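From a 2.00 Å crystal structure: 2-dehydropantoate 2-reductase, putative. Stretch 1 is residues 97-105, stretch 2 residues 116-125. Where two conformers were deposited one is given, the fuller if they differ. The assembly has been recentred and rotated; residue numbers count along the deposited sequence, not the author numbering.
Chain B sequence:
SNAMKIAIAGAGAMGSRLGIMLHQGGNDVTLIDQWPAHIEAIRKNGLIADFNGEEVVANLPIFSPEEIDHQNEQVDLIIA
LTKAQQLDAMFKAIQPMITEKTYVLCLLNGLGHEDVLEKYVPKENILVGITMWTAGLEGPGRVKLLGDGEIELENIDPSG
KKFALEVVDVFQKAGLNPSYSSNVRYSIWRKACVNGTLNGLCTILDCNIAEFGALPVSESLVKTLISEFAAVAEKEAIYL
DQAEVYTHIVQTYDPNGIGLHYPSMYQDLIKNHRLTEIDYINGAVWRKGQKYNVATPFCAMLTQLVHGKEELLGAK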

# COMPACT_ATOMS: atom_id res chain seq x y z
N MSE B 97 -41.05 3.80 8.68
CA MSE B 97 -41.52 2.61 9.40
C MSE B 97 -40.80 2.41 10.72
O MSE B 97 -41.12 1.49 11.47
N ILE B 98 -39.86 3.30 11.00
CA ILE B 98 -39.02 3.20 12.19
C ILE B 98 -39.53 4.16 13.28
O ILE B 98 -39.81 5.32 12.99
N THR B 99 -39.65 3.66 14.50
CA THR B 99 -39.83 4.51 15.68
C THR B 99 -38.63 4.30 16.60
O THR B 99 -37.74 3.48 16.30
N GLU B 100 -38.65 4.99 17.74
CA GLU B 100 -37.68 4.82 18.81
C GLU B 100 -37.63 3.40 19.32
O GLU B 100 -36.62 2.99 19.88
N LYS B 101 -38.72 2.65 19.16
CA LYS B 101 -38.79 1.26 19.65
C LYS B 101 -38.42 0.20 18.58
O LYS B 101 -38.44 -0.98 18.85
N THR B 102 -38.09 0.64 17.36
CA THR B 102 -37.74 -0.28 16.29
C THR B 102 -36.32 -0.82 16.42
O THR B 102 -35.39 -0.05 16.65
N TYR B 103 -36.16 -2.14 16.29
CA TYR B 103 -34.86 -2.78 16.27
C TYR B 103 -34.54 -3.24 14.86
O TYR B 103 -35.44 -3.46 14.05
N VAL B 104 -33.25 -3.36 14.56
CA VAL B 104 -32.82 -3.95 13.28
C VAL B 104 -31.90 -5.14 13.57
O VAL B 104 -31.03 -5.09 14.47
N LEU B 105 -32.12 -6.22 12.83
CA LEU B 105 -31.24 -7.38 12.85
C LEU B 105 -30.51 -7.40 11.52
O LEU B 105 -31.10 -7.65 10.47
N VAL B 116 -23.86 2.52 9.29
CA VAL B 116 -24.90 3.04 8.40
C VAL B 116 -26.25 2.99 9.13
O VAL B 116 -27.00 3.98 9.13
N LEU B 117 -26.55 1.84 9.74
CA LEU B 117 -27.85 1.59 10.36
C LEU B 117 -28.14 2.60 11.46
O LEU B 117 -29.28 3.07 11.58
N GLU B 118 -27.12 2.96 12.24
CA GLU B 118 -27.32 3.86 13.38
C GLU B 118 -27.75 5.29 12.99
O GLU B 118 -28.20 6.06 13.83
N LYS B 119 -27.62 5.62 11.70
CA LYS B 119 -28.17 6.87 11.18
C LYS B 119 -29.69 6.87 11.19
O LYS B 119 -30.32 7.93 11.21
N TYR B 120 -30.29 5.67 11.16
CA TYR B 120 -31.72 5.52 10.91
C TYR B 120 -32.45 4.83 12.05
O TYR B 120 -33.64 5.05 12.24
N VAL B 121 -31.73 4.00 12.80
CA VAL B 121 -32.27 3.21 13.90
C VAL B 121 -31.43 3.58 15.11
O VAL B 121 -30.21 3.73 14.98
N PRO B 122 -32.06 3.73 16.30
CA PRO B 122 -31.25 4.05 17.47
C PRO B 122 -30.13 3.02 17.65
O PRO B 122 -30.38 1.82 17.52
N LYS B 123 -28.92 3.48 17.97
CA LYS B 123 -27.75 2.58 18.09
C LYS B 123 -27.95 1.46 19.11
O LYS B 123 -27.41 0.36 18.96
N GLU B 124 -28.77 1.73 20.13
CA GLU B 124 -29.05 0.74 21.19
C GLU B 124 -29.88 -0.44 20.71
O GLU B 124 -29.94 -1.49 21.38
N ASN B 125 -30.53 -0.25 19.56
CA ASN B 125 -31.52 -1.20 19.03
C ASN B 125 -30.98 -2.00 17.85
O ASN B 125 -31.74 -2.56 17.08

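What anchors the turn of the first stretch? Asn-125 does, pointing its side chain (chi1 m) toward the type I turn from Thr-99 to Thr-102, where it meets the carbonyls of Glu-100 and Thr-102. Its ND2 donates to Glu-100 O and to Thr-102 O, 2.9 Å each, so one amide group clasps both. Pro-122 also points in, its CG resting 3.8 Å from Glu-100 O.

How does the backbone of Asn-125 join the strand? Val-104 N donates to Asn-125 O at 3.0 Å, and the Tyr-103 ring lies over the same residue. Tyr-103 leaves sideways (chi1 m), yet its ring covers Asn-125 CB, which lies 3.7 Å from Tyr-103 CD2 and over one face. Beyond the ring, water 1 links Tyr-103 OH (2.6 Å) to Glu-124 O (2.9 Å), donating to the carbonyl.

Which bumps fill the apolar side? Val-121 (chi1 t) points toward the first stretch and fills the space between Val-104 and Ile-98: Val-121 CG1 lies 3.9 Å from Val-104 CG1, and Val-121 CG2 lies 3.9 Å from Ile-98 CD1 and 4.1 Å from Val-104 CG1. Val-104 (p) in turn reaches Leu-117 (m, t), CG2 to CD1 at 4.0 Å.

Where does Ile-98 settle? Its CA-to-CB bond points toward the second stretch (chi1 m, chi2 t), with Ile-98 CG2 3.5 Å from Tyr-120 O and Ile-98 CD1 4.2 Å from Tyr-120 CB; the end of Tyr-120 leads away.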

# COMPACT_ATOMS: atom_id res chain seq x y z
CB MSE B 97 -41.38 1.36 8.52
CG MSE B 97 -42.15 1.47 7.22
SE MSE B 97 -41.87 -0.12 6.10
CE MSE B 97 -43.19 -1.33 6.91
CB ILE B 98 -37.52 3.53 11.86
CG1 ILE B 98 -36.98 2.54 10.82
CG2 ILE B 98 -36.65 3.51 13.13
CD1 ILE B 98 -35.63 2.95 10.19
CB THR B 99 -41.12 4.18 16.47
OG1 THR B 99 -40.94 2.96 17.22
CG2 THR B 99 -42.32 4.04 15.55
CB GLU B 100 -38.02 5.76 19.99
CG GLU B 100 -39.53 5.98 20.16
CD GLU B 100 -39.92 6.43 21.55
OE1 GLU B 100 -39.11 7.13 22.21
OE2 GLU B 100 -41.04 6.07 21.98
CB LYS B 101 -40.17 0.95 20.25
CG LYS B 101 -40.56 1.85 21.46
CD LYS B 101 -41.93 1.45 22.05
CE LYS B 101 -42.28 2.17 23.38
NZ LYS B 101 -41.23 2.02 24.46
CB THR B 102 -37.93 0.38 14.92
OG1 THR B 102 -39.28 0.86 14.81
CG2 THR B 102 -37.70 -0.64 13.81
CB TYR B 103 -34.85 -3.99 17.21
CG TYR B 103 -34.70 -3.65 18.68
CD1 TYR B 103 -35.75 -3.05 19.40
CD2 TYR B 103 -33.51 -3.94 19.37
CE1 TYR B 103 -35.60 -2.75 20.78
CE2 TYR B 103 -33.36 -3.65 20.72
CZ TYR B 103 -34.40 -3.07 21.42
OH TYR B 103 -34.21 -2.77 22.75
CB VAL B 104 -32.15 -2.89 12.33
CG1 VAL B 104 -30.96 -2.23 13.03
CG2 VAL B 104 -31.68 -3.54 11.00
CB LEU B 105 -32.01 -8.70 13.03
CG LEU B 105 -31.17 -9.99 12.88
CD1 LEU B 105 -30.04 -10.08 13.93
CD2 LEU B 105 -32.03 -11.25 12.88
CB VAL B 116 -24.98 2.24 7.07
CG1 VAL B 116 -26.32 2.45 6.38
CG2 VAL B 116 -23.85 2.63 6.12
CB LEU B 117 -27.96 0.13 10.87
CG LEU B 117 -27.92 -0.97 9.80
CD1 LEU B 117 -27.85 -2.38 10.40
CD2 LEU B 117 -29.12 -0.85 8.85
CB GLU B 118 -26.11 3.86 14.34
CG GLU B 118 -24.95 4.74 13.92
CD GLU B 118 -23.73 4.61 14.84
OE1 GLU B 118 -23.92 4.27 16.04
OE2 GLU B 118 -22.58 4.86 14.36
CB LYS B 119 -27.67 7.10 9.76
CG LYS B 119 -26.17 7.30 9.64
CD LYS B 119 -25.85 8.10 8.39
CE LYS B 119 -25.87 7.24 7.16
NZ LYS B 119 -25.77 8.09 5.93
CB TYR B 120 -31.92 4.76 9.59
CG TYR B 120 -31.19 5.43 8.44
CD1 TYR B 120 -30.14 4.79 7.79
CD2 TYR B 120 -31.53 6.72 8.05
CE1 TYR B 120 -29.46 5.41 6.74
CE2 TYR B 120 -30.84 7.36 7.02
CZ TYR B 120 -29.82 6.69 6.36
OH TYR B 120 -29.16 7.32 5.33
CB VAL B 121 -32.15 1.68 13.61
CG1 VAL B 121 -32.73 0.85 14.75
CG2 VAL B 121 -32.83 1.29 12.28
CB PRO B 122 -32.26 3.94 18.62
CG PRO B 122 -33.59 4.17 18.00
CD PRO B 122 -33.50 3.60 16.63
CB LYS B 123 -26.46 3.38 18.39
CG LYS B 123 -25.15 2.57 18.31
CD LYS B 123 -23.91 3.41 18.72
CE LYS B 123 -22.60 2.74 18.26
NZ LYS B 123 -21.41 3.64 18.35
CB GLU B 124 -29.79 1.43 22.36
CG GLU B 124 -29.00 2.52 23.08
CD GLU B 124 -29.11 3.89 22.43
OE1 GLU B 124 -29.92 4.07 21.48
OE2 GLU B 124 -28.37 4.79 22.87
CB ASN B 125 -32.78 -0.45 18.54
CG ASN B 125 -33.52 0.30 19.64
OD1 ASN B 125 -33.09 0.33 20.79
ND2 ASN B 125 -34.64 0.93 19.27
O HOH W 1 -31.99 -1.50 23.40